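Local coordinates for protein RNase III inhibitor (Mycobacterium tuberculosis, PDB 5M3I) that belongs to the macro domain family, whose members share a three-layered alpha/beta/alpha fold, at residues M11-S16 with D153-P158; L20-E25 with S120-P125; D108-I113 with V143-Q148. All blocks are in the same frame, centred on the assembly; numbering follows the deposited sequence.

Interaction 1 (M11-S16 with D153-P158)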
# COMPACT_ATOMS: atom_id res chain seq x y z
N MET A 11 1.36 8.69 15.80
CA MET A 11 1.72 7.41 16.41
C MET A 11 1.87 6.32 15.33
O MET A 11 1.13 6.27 14.36
CB MET A 11 0.62 6.96 17.39
CG MET A 11 0.28 7.92 18.52
SD MET A 11 1.27 7.59 20.02
CE MET A 11 2.84 8.37 19.63
N ILE A 12 2.78 5.40 15.56
CA ILE A 12 2.85 4.18 14.77
C ILE A 12 2.27 3.05 15.64
O ILE A 12 2.86 2.70 16.66
CB ILE A 12 4.31 3.88 14.36
CG1 ILE A 12 4.94 5.16 13.82
CG2 ILE A 12 4.36 2.75 13.33
CD1 ILE A 12 6.34 4.99 13.23
N THR A 13 1.14 2.50 15.23
CA THR A 13 0.43 1.51 16.01
C THR A 13 0.34 0.14 15.33
O THR A 13 0.50 0.01 14.12
CB THR A 13 -0.99 1.99 16.37
OG1 THR A 13 -1.75 2.15 15.21
CG2 THR A 13 -0.95 3.31 17.04
N TYR A 14 0.09 -0.88 16.13
CA TYR A 14 0.02 -2.30 15.67
C TYR A 14 -1.41 -2.56 15.27
O TYR A 14 -2.32 -2.40 16.10
CB TYR A 14 0.40 -3.27 16.78
CG TYR A 14 1.87 -3.36 17.15
CD1 TYR A 14 2.43 -2.50 18.05
CD2 TYR A 14 2.68 -4.34 16.62
CE1 TYR A 14 3.78 -2.53 18.36
CE2 TYR A 14 4.02 -4.45 16.99
CZ TYR A 14 4.59 -3.51 17.83
OH TYR A 14 5.93 -3.55 18.20
N GLY A 15 -1.66 -2.85 14.01
CA GLY A 15 -3.05 -3.02 13.55
C GLY A 15 -3.48 -4.47 13.80
O GLY A 15 -2.66 -5.34 13.84
N SER A 16 -4.76 -4.71 13.93
CA SER A 16 -5.26 -6.05 13.81
C SER A 16 -6.62 -6.10 13.21
O SER A 16 -7.37 -5.14 13.24
CB SER A 16 -5.28 -6.71 15.18
OG SER A 16 -6.18 -6.00 16.00
N ASP A 153 -0.43 9.37 11.61
CA ASP A 153 -0.72 8.10 12.32
C ASP A 153 -0.57 7.00 11.34
O ASP A 153 -1.19 7.04 10.25
CB ASP A 153 -2.15 8.09 12.88
CG ASP A 153 -2.33 9.04 14.04
OD1 ASP A 153 -1.46 9.12 14.93
OD2 ASP A 153 -3.38 9.71 14.07
N ALA A 154 0.25 6.03 11.68
CA ALA A 154 0.42 4.89 10.79
C ALA A 154 -0.03 3.67 11.57
O ALA A 154 0.48 3.43 12.65
CB ALA A 154 1.89 4.77 10.38
N VAL A 155 -0.96 2.93 11.01
CA VAL A 155 -1.35 1.64 11.55
C VAL A 155 -0.73 0.54 10.66
O VAL A 155 -1.08 0.43 9.47
CB VAL A 155 -2.87 1.45 11.63
CG1 VAL A 155 -3.22 0.21 12.46
CG2 VAL A 155 -3.53 2.66 12.28
N ILE A 156 0.17 -0.24 11.24
CA ILE A 156 0.85 -1.31 10.55
C ILE A 156 0.28 -2.68 10.96
O ILE A 156 0.27 -3.02 12.14
CB ILE A 156 2.33 -1.24 10.86
CG1 ILE A 156 2.86 0.12 10.36
CG2 ILE A 156 3.05 -2.38 10.16
CD1 ILE A 156 4.33 0.28 10.56
N TYR A 157 -0.21 -3.40 9.97
CA TYR A 157 -0.86 -4.72 10.12
C TYR A 157 0.14 -5.86 9.92
O TYR A 157 0.74 -5.96 8.87
CB TYR A 157 -2.01 -4.89 9.13
CG TYR A 157 -3.20 -4.07 9.55
CD1 TYR A 157 -3.20 -2.65 9.39
CD2 TYR A 157 -4.34 -4.67 10.10
CE1 TYR A 157 -4.26 -1.89 9.77
CE2 TYR A 157 -5.43 -3.90 10.44
CZ TYR A 157 -5.39 -2.52 10.28
OH TYR A 157 -6.48 -1.73 10.67
N PRO A 158 0.40 -6.66 10.97
CA PRO A 158 1.36 -7.75 10.79
C PRO A 158 0.76 -8.91 9.97
O PRO A 158 -0.43 -8.85 9.68
CB PRO A 158 1.69 -8.20 12.21
CG PRO A 158 0.69 -7.55 13.09
CD PRO A 158 0.30 -6.27 12.40
O HOH W 1 -8.83 -3.09 11.03
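Gly15 CA sits over the centre of one face of the Tyr157 ring, 3.9 Å from its centroid and 4° off the normal, a CH-pi contact. The close approach uses the absence of a side chain on glycine, which leaves the ring and Val155 CG1 directly against the backbone. That methyl, anti to the backbone N (chi1 -168°), reaches to 3.4 Å from Gly15 CA. Val155 CG2 instead meets Thr13 OG1 at 3.5 Å, an oxygen held between Thr13's own backbone N and carbonyl carbon (chi1 64°). On the other face of the sheet Ile12 and Ile156 lie side by side and point the same way, with Ile12 CG2 3.7 Å from Ile156 CD1. Four backbone bonds pair the strands. Before the first, Asp153 OD1 accepts Met11 N through its anti lone pair, at 3.0 Å. The last runs from Gly15 N to Ile156 O at 2.7 Å, the donor well above the carbonyl plane. At the ring edge, in its plane, a water meets Tyr157 OH. This parallel pair edges the macro domain's central mixed sheet; strand 153-156 also pairs with strand 120-123, and helix 135-147 packs on Ile156 through Leu142 and Trp135.

Interaction 2 (L20-E25 with S120-P125)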
# COMPACT_ATOMS: atom_id res chain seq x y z
N LEU A 20 -8.92 -3.36 5.51
CA LEU A 20 -9.92 -2.57 4.79
C LEU A 20 -10.94 -1.87 5.70
O LEU A 20 -11.60 -0.92 5.27
CB LEU A 20 -10.66 -3.40 3.76
CG LEU A 20 -9.90 -3.53 2.43
CD1 LEU A 20 -8.71 -4.44 2.60
CD2 LEU A 20 -10.79 -4.10 1.36
N ARG A 21 -11.03 -2.28 6.96
CA ARG A 21 -11.90 -1.59 7.92
C ARG A 21 -11.16 -0.61 8.78
O ARG A 21 -11.69 -0.12 9.77
CB ARG A 21 -12.66 -2.63 8.76
CG ARG A 21 -13.65 -3.40 7.88
CD ARG A 21 -14.60 -4.29 8.66
NE ARG A 21 -15.99 -4.04 8.24
CZ ARG A 21 -16.84 -3.18 8.82
NH1 ARG A 21 -16.51 -2.46 9.91
NH2 ARG A 21 -18.07 -3.05 8.32
N ALA A 22 -9.91 -0.33 8.45
CA ALA A 22 -9.14 0.63 9.22
C ALA A 22 -9.81 2.00 9.14
O ALA A 22 -10.36 2.38 8.10
CB ALA A 22 -7.72 0.71 8.71
N ASP A 23 -9.77 2.71 10.25
CA ASP A 23 -10.35 4.04 10.33
C ASP A 23 -9.26 5.07 10.03
O ASP A 23 -8.85 5.84 10.91
CB ASP A 23 -10.95 4.25 11.74
CG ASP A 23 -11.67 5.59 11.88
OD1 ASP A 23 -12.31 6.05 10.90
OD2 ASP A 23 -11.58 6.17 12.98
N THR A 24 -8.76 5.04 8.80
CA THR A 24 -7.69 5.92 8.39
C THR A 24 -8.08 6.65 7.12
O THR A 24 -9.01 6.30 6.40
CB THR A 24 -6.34 5.17 8.17
OG1 THR A 24 -6.51 4.13 7.21
CG2 THR A 24 -5.85 4.58 9.48
N GLU A 25 -7.34 7.70 6.85
CA GLU A 25 -7.58 8.54 5.69
C GLU A 25 -7.11 7.87 4.40
O GLU A 25 -7.71 8.07 3.34
CB GLU A 25 -6.84 9.84 5.94
CG GLU A 25 -7.20 10.96 5.00
CD GLU A 25 -6.60 12.30 5.44
OE1 GLU A 25 -6.23 13.09 4.54
OE2 GLU A 25 -6.52 12.54 6.66
N SER A 120 -3.37 10.06 8.23
CA SER A 120 -3.36 8.73 8.74
C SER A 120 -3.37 7.72 7.59
O SER A 120 -4.06 7.94 6.59
CB SER A 120 -4.55 8.50 9.72
OG SER A 120 -5.76 8.38 9.02
N VAL A 121 -2.66 6.62 7.79
CA VAL A 121 -2.58 5.56 6.81
C VAL A 121 -2.48 4.16 7.46
O VAL A 121 -1.91 4.01 8.54
CB VAL A 121 -1.42 5.85 5.86
CG1 VAL A 121 -0.15 5.86 6.61
CG2 VAL A 121 -1.35 4.83 4.76
N ALA A 122 -3.08 3.17 6.82
CA ALA A 122 -3.02 1.76 7.25
C ALA A 122 -2.19 1.05 6.23
O ALA A 122 -2.45 1.17 5.00
CB ALA A 122 -4.39 1.14 7.34
N VAL A 123 -1.24 0.26 6.71
CA VAL A 123 -0.26 -0.41 5.86
C VAL A 123 -0.24 -1.93 6.12
O VAL A 123 -0.18 -2.34 7.27
CB VAL A 123 1.13 0.16 6.14
CG1 VAL A 123 2.10 -0.37 5.14
CG2 VAL A 123 1.10 1.70 6.08
N PRO A 124 -0.32 -2.76 5.07
CA PRO A 124 -0.22 -4.20 5.20
C PRO A 124 1.21 -4.65 5.21
O PRO A 124 2.10 -3.84 5.01
CB PRO A 124 -0.89 -4.71 3.92
CG PRO A 124 -0.58 -3.65 2.94
CD PRO A 124 -0.61 -2.36 3.68
N PRO A 125 1.45 -5.94 5.43
CA PRO A 125 2.83 -6.40 5.50
C PRO A 125 3.41 -6.59 4.09
O PRO A 125 3.41 -7.69 3.53
CB PRO A 125 2.72 -7.72 6.29
CG PRO A 125 1.31 -8.14 6.22
CD PRO A 125 0.47 -6.97 5.81
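Glu25 N donates to Ser120 OG at 2.8 Å, the shortest polar bond between the loop 20-25 and the strand segment 120-125. With an N-H...O angle of 158° the bond is fairly straight. The same N-H also leans toward the carbonyl oxygen of Ser120, but that second bond is weak and sharply bent, at 120°. The hydroxyl is put in place by chi1 of 74°, which sets OG between the backbone N and the carbonyl carbon of its own residue. There it also meets Thr24, lying 3.2 Å from Thr24 CA. Glu25 CB rests on Ser120 O, so backbone and side-chain atoms of Glu25 both meet this one serine. Thr24 directs CB toward the strand. Its CG2 approaches the backbone carbonyl carbon of Val121, whereas OG1 sits 3.7 Å from Ala122 CB and makes its hydrogen bond to the carbonyl of Ala26. Further back along the loop, Ala22 CB and Ala122 CB meet at 3.6 Å, two methyls in direct apolar contact. Between Ala22 and Thr24 the chain bends through an inverse gamma turn centred on Asp23. The loop leads into strand 26-31, which pairs with strand 120-123 through Ser120 and Ala26 in the central sheet of the macro domain; strand 153-156 lies on the other flank of strand 120-123, and Leu142 of helix 135-147 packs on Val123.

Interaction 3 (D108-I113 with V143-Q148)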
# COMPACT_ATOMS: atom_id res chain seq x y z
N ASP A 108 8.59 6.84 -2.29
CA ASP A 108 7.49 7.53 -2.92
C ASP A 108 6.25 7.53 -2.03
O ASP A 108 5.42 8.44 -2.14
CB ASP A 108 7.18 6.96 -4.27
CG ASP A 108 6.36 7.91 -5.12
OD1 ASP A 108 6.82 9.04 -5.38
OD2 ASP A 108 5.28 7.54 -5.61
N LEU A 109 6.09 6.52 -1.20
CA LEU A 109 4.97 6.52 -0.27
C LEU A 109 5.05 7.74 0.66
O LEU A 109 4.02 8.37 0.90
CB LEU A 109 4.94 5.26 0.59
CG LEU A 109 3.80 5.21 1.63
CD1 LEU A 109 2.42 5.25 0.99
CD2 LEU A 109 3.93 3.94 2.48
N ILE A 110 6.25 8.05 1.18
CA ILE A 110 6.43 9.19 2.04
C ILE A 110 6.11 10.47 1.27
O ILE A 110 5.43 11.35 1.78
CB ILE A 110 7.88 9.27 2.52
CG1 ILE A 110 8.16 8.16 3.54
CG2 ILE A 110 8.20 10.63 3.10
CD1 ILE A 110 9.64 7.98 3.80
N ARG A 111 6.64 10.57 0.07
CA ARG A 111 6.42 11.74 -0.76
C ARG A 111 4.92 11.95 -1.00
O ARG A 111 4.44 13.03 -0.92
CB ARG A 111 7.15 11.58 -2.10
CG ARG A 111 7.06 12.82 -2.98
CD ARG A 111 7.60 12.58 -4.39
NE ARG A 111 6.77 11.63 -5.13
CZ ARG A 111 5.54 11.87 -5.63
NH1 ARG A 111 4.95 13.05 -5.48
NH2 ARG A 111 4.90 10.90 -6.27
N VAL A 112 4.19 10.89 -1.27
CA VAL A 112 2.78 11.01 -1.57
C VAL A 112 1.96 11.45 -0.34
O VAL A 112 0.97 12.19 -0.46
CB VAL A 112 2.28 9.68 -2.19
CG1 VAL A 112 0.78 9.53 -2.14
CG2 VAL A 112 2.80 9.57 -3.62
N ILE A 113 2.31 10.91 0.82
CA ILE A 113 1.61 11.25 2.05
C ILE A 113 1.80 12.74 2.33
O ILE A 113 0.87 13.38 2.81
CB ILE A 113 2.05 10.34 3.23
CG1 ILE A 113 1.41 8.95 3.07
CG2 ILE A 113 1.65 10.93 4.58
CD1 ILE A 113 2.08 7.84 3.82
N VAL A 143 8.75 1.02 9.80
CA VAL A 143 8.82 1.86 11.00
C VAL A 143 9.73 3.03 10.70
O VAL A 143 9.40 4.16 11.03
CB VAL A 143 9.29 1.05 12.23
CG1 VAL A 143 9.69 1.94 13.38
CG2 VAL A 143 8.18 0.12 12.69
N SER A 144 10.87 2.75 10.09
CA SER A 144 11.87 3.78 9.70
C SER A 144 11.27 4.83 8.81
O SER A 144 11.43 6.01 9.06
CB SER A 144 13.05 3.12 8.95
OG SER A 144 13.88 2.49 9.88
N ALA A 145 10.53 4.38 7.82
CA ALA A 145 9.93 5.33 6.89
C ALA A 145 8.95 6.30 7.60
O ALA A 145 8.99 7.50 7.36
CB ALA A 145 9.25 4.60 5.75
N PHE A 146 8.12 5.75 8.48
CA PHE A 146 7.10 6.56 9.18
C PHE A 146 7.65 7.42 10.30
O PHE A 146 7.01 8.40 10.67
CB PHE A 146 5.92 5.69 9.69
CG PHE A 146 4.98 5.34 8.59
CD1 PHE A 146 4.14 6.30 8.09
CD2 PHE A 146 5.03 4.11 7.99
CE1 PHE A 146 3.30 6.02 7.03
CE2 PHE A 146 4.24 3.82 6.90
CZ PHE A 146 3.36 4.79 6.41
N GLN A 147 8.83 7.12 10.81
CA GLN A 147 9.50 8.07 11.66
C GLN A 147 9.87 9.39 10.95
O GLN A 147 10.12 10.39 11.63
CB GLN A 147 10.72 7.44 12.28
CG GLN A 147 10.28 6.46 13.35
CD GLN A 147 11.42 5.69 13.91
OE1 GLN A 147 12.45 5.58 13.29
NE2 GLN A 147 11.24 5.13 15.08
N GLN A 148 9.93 9.40 9.61
CA GLN A 148 10.07 10.64 8.87
C GLN A 148 8.76 11.41 8.71
O GLN A 148 8.76 12.51 8.19
CB GLN A 148 10.66 10.40 7.49
CG GLN A 148 11.96 9.60 7.44
CD GLN A 148 12.61 9.65 6.09
OE1 GLN A 148 12.92 10.73 5.54
NE2 GLN A 148 12.91 8.47 5.56
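Ile110 reaches across from helix 99-115 and has more of its surface buried by this contact than any other residue of the two segments. Its CG1 is anti to the carbonyl carbon (chi1 -72°) and chi2 of 166° extends the chain, carrying CD1 to the neighbouring helix. There the methyl lies 3.9 Å from Ala145 CB and 3.7 Å from the carbonyl oxygen of the same residue. Gln148 crosses Ile110 at about a right angle, its NE2 3.7 Å from CD1, bringing a side-chain amide against the same methyl. Phe146 is also on helix 135-147: although its CB does not point at helix 99-115, its ring comes nearer. Ile113 CD1 approaches CE1 of that ring at 3.9 Å, and Leu109 CD2 approaches CZ at 4.1 Å, both methyls meeting the ring obliquely. No hydrogen bond joins the two segments, although Gln148 O accepts one from Arg114 just beyond. The axes of helix segments 108-113 and 143-147 come within 10.3 Å, their directions 32° apart. Two roughly parallel helices packed side by side on one face of the sheet form part of one helical layer of the macro domain's alpha/beta/alpha sandwich.

Overall arrangement
Interactions 1 and 2 have centres 8 Å apart and share the sheet, strand 153-156 lying beside strand 120-123: Val155 N is 2.9 Å from Val121 O, and Val155 O is 2.8 Å from Val123 N, both probable hydrogen bonds. Tyr157 OH also packs on Ala22 CB. Interaction 3, centred about 14 Å from the centre of each of the others, lies against this sheet through Phe146, whose CE1 is 3.5 Å from Val121 CG1 and whose CD1 is 3.6 Å from Ala154 CB. One ring of interaction 3 therefore touches both other contacts. In sequence, interactions 2 and 3 both fall within the span between the segments of interaction 1.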